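Local coordinates for protein inosine-uridine preferring nucleoside hydrolase (Gardnerella vaginalis 315-A, PDB 6BA1) that belongs to the nucleoside hydrolase family, carries a calcium ion in its metal site and is built around a mixed beta-sheet flanked by helices, at residues 118-129 with 145-156. Numbering follows the deposited sequence.
Sequences VKKYGKDLVYVP and EIKDEIGKIVLM
The ring of Tyr127 meets Ile153 at an edge rather than over a face: CG2 of Ile153 lies near the ring plane, 4.0 Å from CD2 of Tyr127. The two side chains run side by side in the same direction, as expected of paired residues on neighbouring parallel strands, while the Tyr127 hydroxyl reaches on to a hydrogen bond with Asp10. At the root of the side chain, Tyr127 CB touches CD1 of Ile150, whose CG1 stands opposite the backbone N (chi1 -164°) and carries CD1 into a group completed by Val118 and Leu125. Val118 spreads its two methyls over helix 146-149 and the residue that follows it, CG1 lying against Glu149 CB at 3.6 Å and CG2 against Ile146 CG2 and Ile150 CD1.

On the reverse face of the sheet Val126 and Lys152 also lie alongside each other, the aliphatic chain of the lysine passing the valine methyls before NZ forms a hydrogen bond with the backbone O of Ala255. Strands 125-129 and 152-156 run at 13° to each other, joined by the alternating ladder of a parallel pair: Tyr127 N donates to Lys152 O (3.1 Å), Val154 N to Tyr127 O (3.1 Å) and Met156 N to Pro129 O (3.2 Å), with a weaker bond from Lys152 N to Leu125 O. At the helical end, Lys119 bends at chi2 (128°) to form a salt bridge from NZ to Glu145 OE2 at 3.0 Å, its hydrogen bond weak; the carboxylate of Glu149 lies close by.

The link from strand 125-129 to strand 152-156 runs through helices 134-142 and 146-149, a beta-alpha-beta crossover, with Ile136 against both Tyr127 and Ile153. Strand 6-11 continues the sheet beyond 125-129, strand 191-194 beyond 152-156. Helix 247-256 packs on Val128 and Met156; it supplies the calcium ligand Asp248, and the Met156 side chain lies about 6 Å from the ion.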
ATOM      1  N   VAL A 118      -4.858 -31.218   0.579  1.00 33.63           N
ATOM      2  CA  VAL A 118      -4.081 -30.668   1.697  1.00 34.00           C
ATOM      3  C   VAL A 118      -3.667 -31.780   2.658  1.00 36.16           C
ATOM      4  O   VAL A 118      -2.514 -31.834   3.076  1.00 36.56           O
ATOM      5  CB  VAL A 118      -4.858 -29.555   2.456  1.00 33.78           C
ATOM      6  CG1 VAL A 118      -4.210 -29.209   3.794  1.00 34.79           C
ATOM      7  CG2 VAL A 118      -4.972 -28.305   1.590  1.00 31.71           C
ATOM      8  N   LYS A 119      -4.604 -32.658   2.999  1.00 37.73           N
ATOM      9  CA  LYS A 119      -4.303 -33.768   3.906  1.00 40.09           C
ATOM     10  C   LYS A 119      -3.419 -34.844   3.271  1.00 40.56           C
ATOM     11  O   LYS A 119      -2.652 -35.491   3.985  1.00 42.18           O
ATOM     12  CB  LYS A 119      -5.585 -34.356   4.524  1.00 41.92           C
ATOM     13  CG  LYS A 119      -5.925 -33.735   5.879  1.00 42.98           C
ATOM     14  CD  LYS A 119      -7.343 -33.200   5.992  1.00 42.92           C
ATOM     15  CE  LYS A 119      -7.394 -32.064   7.017  1.00 42.94           C
ATOM     16  NZ  LYS A 119      -8.770 -31.563   7.307  1.00 43.31           N
ATOM     17  N   LYS A 120      -3.494 -35.014   1.949  1.00 39.30           N
ATOM     18  CA  LYS A 120      -2.614 -35.966   1.251  1.00 39.69           C
ATOM     19  C   LYS A 120      -1.188 -35.444   1.134  1.00 38.78           C
ATOM     20  O   LYS A 120      -0.250 -36.074   1.624  1.00 40.13           O
ATOM     21  CB  LYS A 120      -3.144 -36.317  -0.151  1.00 38.83           C
ATOM     22  CG  LYS A 120      -2.370 -37.453  -0.802  1.00 39.69           C
ATOM     23  CD  LYS A 120      -3.207 -38.332  -1.731  1.00 40.23           C
ATOM     24  CE  LYS A 120      -2.419 -39.561  -2.132  1.00 41.59           C
ATOM     25  NZ  LYS A 120      -3.296 -40.671  -2.605  1.00 43.05           N
ATOM     26  N   TYR A 121      -1.036 -34.288   0.496  1.00 36.67           N
ATOM     27  CA  TYR A 121       0.283 -33.771   0.124  1.00 35.74           C
ATOM     28  C   TYR A 121       0.862 -32.745   1.097  1.00 35.56           C
ATOM     29  O   TYR A 121       2.029 -32.377   0.958  1.00 35.20           O
ATOM     30  CB  TYR A 121       0.236 -33.220  -1.307  1.00 33.83           C
ATOM     31  CG  TYR A 121      -0.270 -34.251  -2.291  1.00 34.20           C
ATOM     32  CD1 TYR A 121       0.466 -35.413  -2.550  1.00 35.46           C
ATOM     33  CD2 TYR A 121      -1.501 -34.094  -2.936  1.00 33.53           C
ATOM     34  CE1 TYR A 121      -0.005 -36.377  -3.440  1.00 35.99           C
ATOM     35  CE2 TYR A 121      -1.974 -35.056  -3.827  1.00 34.08           C
ATOM     36  CZ  TYR A 121      -1.224 -36.191  -4.075  1.00 35.30           C
ATOM     37  OH  TYR A 121      -1.684 -37.134  -4.959  1.00 35.99           O
ATOM     38  N   GLY A 122       0.066 -32.289   2.068  1.00 35.97           N
ATOM     39  CA  GLY A 122       0.556 -31.420   3.152  1.00 36.25           C
ATOM     40  C   GLY A 122       1.337 -30.205   2.677  1.00 34.57           C
ATOM     41  O   GLY A 122       0.814 -29.368   1.935  1.00 32.90           O
ATOM     42  N   LYS A 123       2.600 -30.134   3.089  1.00 35.22           N
ATOM     43  CA  LYS A 123       3.474 -29.011   2.757  1.00 34.03           C
ATOM     44  C   LYS A 123       4.133 -29.087   1.370  1.00 32.90           C
ATOM     45  O   LYS A 123       4.827 -28.148   0.971  1.00 31.96           O
ATOM     46  CB  LYS A 123       4.518 -28.801   3.864  1.00 35.43           C
ATOM     47  CG  LYS A 123       3.887 -28.318   5.167  1.00 36.33           C
ATOM     48  CD  LYS A 123       4.601 -27.142   5.815  1.00 36.39           C
ATOM     49  CE  LYS A 123       3.649 -26.368   6.711  1.00 36.57           C
ATOM     50  NZ  LYS A 123       4.370 -25.589   7.748  1.00 37.63           N
ATOM     51  N   ASP A 124       3.917 -30.177   0.633  1.00 33.13           N
ATOM     52  CA  ASP A 124       4.293 -30.237  -0.783  1.00 32.05           C
ATOM     53  C   ASP A 124       3.229 -29.607  -1.692  1.00 30.41           C
ATOM     54  O   ASP A 124       3.509 -29.359  -2.868  1.00 29.43           O
ATOM     55  CB  ASP A 124       4.563 -31.688  -1.220  1.00 33.20           C
ATOM     56  CG  ASP A 124       5.726 -32.333  -0.468  1.00 34.95           C
ATOM     57  OD1 ASP A 124       6.597 -31.599   0.053  1.00 35.06           O
ATOM     58  OD2 ASP A 124       5.769 -33.587  -0.407  1.00 36.39           O
ATOM     59  N   LEU A 125       2.025 -29.354  -1.161  1.00 30.29           N
ATOM     60  CA  LEU A 125       0.929 -28.767  -1.948  1.00 28.97           C
ATOM     61  C   LEU A 125       1.044 -27.250  -2.091  1.00 27.64           C
ATOM     62  O   LEU A 125       1.337 -26.550  -1.126  1.00 27.88           O
ATOM     63  CB  LEU A 125      -0.440 -29.105  -1.339  1.00 29.57           C
ATOM     64  CG  LEU A 125      -1.676 -28.599  -2.101  1.00 28.51           C
ATOM     65  CD1 LEU A 125      -1.824 -29.294  -3.439  1.00 28.22           C
ATOM     66  CD2 LEU A 125      -2.926 -28.777  -1.258  1.00 29.35           C
ATOM     67  N   VAL A 126       0.770 -26.767  -3.301  1.00 26.44           N
ATOM     68  CA  VAL A 126       0.781 -25.348  -3.628  1.00 25.27           C
ATOM     69  C   VAL A 126      -0.514 -25.010  -4.368  1.00 24.48           C
ATOM     70  O   VAL A 126      -0.745 -25.524  -5.453  1.00 24.26           O
ATOM     71  CB  VAL A 126       1.999 -24.990  -4.514  1.00 24.82           C
ATOM     72  CG1 VAL A 126       2.028 -23.485  -4.812  1.00 23.84           C
ATOM     73  CG2 VAL A 126       3.297 -25.452  -3.860  1.00 25.83           C
ATOM     74  N   TYR A 127      -1.353 -24.163  -3.778  1.00 24.21           N
ATOM     75  CA  TYR A 127      -2.650 -23.786  -4.357  1.00 23.67           C
ATOM     76  C   TYR A 127      -2.555 -22.375  -4.930  1.00 22.65           C
ATOM     77  O   TYR A 127      -2.228 -21.459  -4.212  1.00 22.57           O
ATOM     78  CB  TYR A 127      -3.727 -23.898  -3.272  1.00 24.39           C
ATOM     79  CG  TYR A 127      -5.109 -23.400  -3.645  1.00 24.06           C
ATOM     80  CD1 TYR A 127      -6.003 -24.185  -4.362  1.00 24.33           C
ATOM     81  CD2 TYR A 127      -5.538 -22.150  -3.227  1.00 23.69           C
ATOM     82  CE1 TYR A 127      -7.282 -23.726  -4.677  1.00 24.24           C
ATOM     83  CE2 TYR A 127      -6.804 -21.677  -3.528  1.00 23.57           C
ATOM     84  CZ  TYR A 127      -7.675 -22.461  -4.251  1.00 23.85           C
ATOM     85  OH  TYR A 127      -8.927 -21.947  -4.519  1.00 23.90           O
ATOM     86  N   VAL A 128      -2.840 -22.215  -6.218  1.00 22.07           N
ATOM     87  CA  VAL A 128      -2.590 -20.966  -6.951  1.00 21.31           C
ATOM     88  C   VAL A 128      -3.881 -20.490  -7.617  1.00 21.02           C
ATOM     89  O   VAL A 128      -4.121 -20.776  -8.782  1.00 20.92           O
ATOM     90  CB  VAL A 128      -1.472 -21.171  -7.996  1.00 21.17           C
ATOM     91  CG1 VAL A 128      -1.283 -19.940  -8.885  1.00 20.63           C
ATOM     92  CG2 VAL A 128      -0.175 -21.539  -7.292  1.00 21.61           C
ATOM     93  N   PRO A 129      -4.726 -19.767  -6.867  1.00 21.04           N
ATOM     94  CA  PRO A 129      -6.016 -19.294  -7.363  1.00 20.97           C
ATOM     95  C   PRO A 129      -5.934 -17.980  -8.103  1.00 20.47           C
ATOM     96  O   PRO A 129      -5.560 -16.986  -7.513  1.00 20.33           O
ATOM     97  CB  PRO A 129      -6.825 -19.121  -6.078  1.00 21.45           C
ATOM     98  CG  PRO A 129      -5.801 -18.758  -5.072  1.00 21.49           C
ATOM     99  CD  PRO A 129      -4.551 -19.471  -5.438  1.00 21.39           C
ATOM    100  N   GLU A 145      -8.169 -26.300   9.647  1.00 40.89           N
ATOM    101  CA  GLU A 145      -6.836 -26.930   9.818  1.00 41.30           C
ATOM    102  C   GLU A 145      -5.888 -26.629   8.653  1.00 39.01           C
ATOM    103  O   GLU A 145      -4.683 -26.474   8.858  1.00 38.93           O
ATOM    104  CB  GLU A 145      -6.911 -28.462   9.939  1.00 43.05           C
ATOM    105  CG  GLU A 145      -7.994 -29.039  10.841  1.00 45.50           C
ATOM    106  CD  GLU A 145      -9.213 -29.508  10.057  1.00 45.27           C
ATOM    107  OE1 GLU A 145      -9.876 -28.654   9.444  1.00 43.68           O
ATOM    108  OE2 GLU A 145      -9.505 -30.719  10.037  1.00 46.78           O
ATOM    109  N   ILE A 146      -6.452 -26.580   7.441  1.00 37.39           N
ATOM    110  CA  ILE A 146      -5.726 -26.286   6.195  1.00 35.29           C
ATOM    111  C   ILE A 146      -4.603 -25.257   6.376  1.00 34.45           C
ATOM    112  O   ILE A 146      -3.477 -25.490   5.931  1.00 33.94           O
ATOM    113  CB  ILE A 146      -6.699 -25.783   5.090  1.00 33.73           C
ATOM    114  CG1 ILE A 146      -7.612 -26.912   4.593  1.00 34.41           C
ATOM    115  CG2 ILE A 146      -5.945 -25.203   3.888  1.00 31.69           C
ATOM    116  CD1 ILE A 146      -8.809 -26.412   3.803  1.00 33.52           C
ATOM    117  N   LYS A 147      -4.942 -24.131   7.012  1.00 34.46           N
ATOM    118  CA  LYS A 147      -4.011 -23.021   7.325  1.00 33.96           C
ATOM    119  C   LYS A 147      -2.560 -23.464   7.516  1.00 34.44           C
ATOM    120  O   LYS A 147      -1.657 -23.043   6.778  1.00 33.20           O
ATOM    121  CB  LYS A 147      -4.430 -22.316   8.619  1.00 35.31           C
ATOM    122  CG  LYS A 147      -5.717 -21.521   8.573  1.00 34.93           C
ATOM    123  CD  LYS A 147      -6.188 -21.201   9.990  1.00 36.88           C
ATOM    124  CE  LYS A 147      -7.585 -20.592   9.976  1.00 36.85           C
ATOM    125  NZ  LYS A 147      -7.965 -19.972  11.260  1.00 38.56           N
ATOM    126  N   ASP A 148      -2.366 -24.332   8.507  1.00 36.44           N
ATOM    127  CA  ASP A 148      -1.043 -24.759   8.946  1.00 37.45           C
ATOM    128  C   ASP A 148      -0.554 -25.966   8.140  1.00 37.29           C
ATOM    129  O   ASP A 148       0.650 -26.111   7.907  1.00 37.24           O
ATOM    130  CB  ASP A 148      -1.069 -25.079  10.448  1.00 39.98           C
ATOM    131  CG  ASP A 148      -1.653 -23.930  11.287  1.00 40.39           C
ATOM    132  OD1 ASP A 148      -1.255 -22.764  11.097  1.00 39.27           O
ATOM    133  OD2 ASP A 148      -2.513 -24.191  12.144  1.00 42.00           O
ATOM    134  N   GLU A 149      -1.491 -26.817   7.709  1.00 37.36           N
ATOM    135  CA  GLU A 149      -1.171 -28.026   6.938  1.00 37.41           C
ATOM    136  C   GLU A 149      -0.683 -27.743   5.506  1.00 35.30           C
ATOM    137  O   GLU A 149       0.227 -28.424   5.031  1.00 35.42           O
ATOM    138  CB  GLU A 149      -2.373 -28.993   6.919  1.00 38.33           C
ATOM    139  CG  GLU A 149      -2.684 -29.651   8.258  1.00 40.93           C
ATOM    140  CD  GLU A 149      -3.881 -30.587   8.199  1.00 42.00           C
ATOM    141  OE1 GLU A 149      -5.007 -30.105   7.961  1.00 41.31           O
ATOM    142  OE2 GLU A 149      -3.701 -31.813   8.400  1.00 43.70           O
ATOM    143  N   ILE A 150      -1.284 -26.762   4.827  1.00 33.58           N
ATOM    144  CA  ILE A 150      -0.936 -26.458   3.423  1.00 31.74           C
ATOM    145  C   ILE A 150       0.465 -25.841   3.289  1.00 31.26           C
ATOM    146  O   ILE A 150       0.931 -25.126   4.184  1.00 31.80           O
ATOM    147  CB  ILE A 150      -1.996 -25.557   2.733  1.00 30.27           C
ATOM    148  CG1 ILE A 150      -1.836 -25.588   1.203  1.00 28.80           C
ATOM    149  CG2 ILE A 150      -1.943 -24.129   3.244  1.00 29.78           C
ATOM    150  CD1 ILE A 150      -3.003 -24.991   0.444  1.00 27.72           C
ATOM    151  N   GLY A 151       1.121 -26.142   2.166  1.00 30.44           N
ATOM    152  CA  GLY A 151       2.463 -25.650   1.877  1.00 30.10           C
ATOM    153  C   GLY A 151       2.483 -24.159   1.645  1.00 28.89           C
ATOM    154  O   GLY A 151       3.092 -23.436   2.418  1.00 29.38           O
ATOM    155  N   LYS A 152       1.834 -23.718   0.572  1.00 27.48           N
ATOM    156  CA  LYS A 152       1.646 -22.297   0.301  1.00 26.43           C
ATOM    157  C   LYS A 152       0.522 -21.994  -0.689  1.00 25.26           C
ATOM    158  O   LYS A 152       0.274 -22.751  -1.595  1.00 24.95           O
ATOM    159  CB  LYS A 152       2.953 -21.641  -0.181  1.00 26.11           C
ATOM    160  CG  LYS A 152       3.532 -22.171  -1.477  1.00 25.61           C
ATOM    161  CD  LYS A 152       4.778 -21.384  -1.849  1.00 25.52           C
ATOM    162  CE  LYS A 152       5.313 -21.723  -3.228  1.00 25.06           C
ATOM    163  NZ  LYS A 152       6.186 -20.615  -3.734  1.00 24.83           N
ATOM    164  N   ILE A 153      -0.146 -20.866  -0.477  1.00 24.79           N
ATOM    165  CA  ILE A 153      -1.113 -20.310  -1.412  1.00 23.78           C
ATOM    166  C   ILE A 153      -0.453 -19.120  -2.104  1.00 23.00           C
ATOM    167  O   ILE A 153       0.268 -18.370  -1.462  1.00 23.30           O
ATOM    168  CB  ILE A 153      -2.404 -19.875  -0.684  1.00 24.04           C
ATOM    169  CG1 ILE A 153      -3.082 -21.087  -0.039  1.00 25.04           C
ATOM    170  CG2 ILE A 153      -3.355 -19.171  -1.644  1.00 23.13           C
ATOM    171  CD1 ILE A 153      -4.101 -20.758   1.014  1.00 25.80           C
ATOM    172  N   VAL A 154      -0.675 -18.960  -3.404  1.00 22.19           N
ATOM    173  CA  VAL A 154      -0.073 -17.875  -4.188  1.00 21.64           C
ATOM    174  C   VAL A 154      -1.094 -17.367  -5.196  1.00 20.98           C
ATOM    175  O   VAL A 154      -1.145 -17.842  -6.317  1.00 20.69           O
ATOM    176  CB  VAL A 154       1.226 -18.328  -4.915  1.00 21.71           C
ATOM    177  CG1 VAL A 154       1.835 -17.183  -5.716  1.00 21.38           C
ATOM    178  CG2 VAL A 154       2.239 -18.898  -3.935  1.00 22.56           C
ATOM    179  N   LEU A 155      -1.906 -16.399  -4.789  1.00 20.90           N
ATOM    180  CA  LEU A 155      -3.022 -15.919  -5.616  1.00 20.50           C
ATOM    181  C   LEU A 155      -2.627 -14.806  -6.570  1.00 20.18           C
ATOM    182  O   LEU A 155      -1.588 -14.173  -6.397  1.00 20.30           O
ATOM    183  CB  LEU A 155      -4.171 -15.438  -4.726  1.00 20.78           C
ATOM    184  CG  LEU A 155      -3.980 -14.107  -3.984  1.00 20.99           C
ATOM    185  CD1 LEU A 155      -4.692 -12.955  -4.689  1.00 20.76           C
ATOM    186  CD2 LEU A 155      -4.455 -14.201  -2.545  1.00 21.68           C
ATOM    187  N   MET A 156      -3.469 -14.594  -7.578  1.00 19.95           N
ATOM    188  CA  MET A 156      -3.438 -13.391  -8.406  1.00 19.89           C
ATOM    189  C   MET A 156      -4.721 -12.639  -8.111  1.00 20.02           C
ATOM    190  O   MET A 156      -5.816 -13.185  -8.231  1.00 20.07           O
ATOM    191  CB  MET A 156      -3.285 -13.724  -9.901  1.00 19.81           C
ATOM    192  CG  MET A 156      -4.117 -12.895 -10.891  1.00 19.96           C
ATOM    193  SD  MET A 156      -4.009 -11.094 -10.759  1.00 20.26           S
ATOM    194  CE  MET A 156      -5.454 -10.599 -11.715  1.00 20.60           C
TER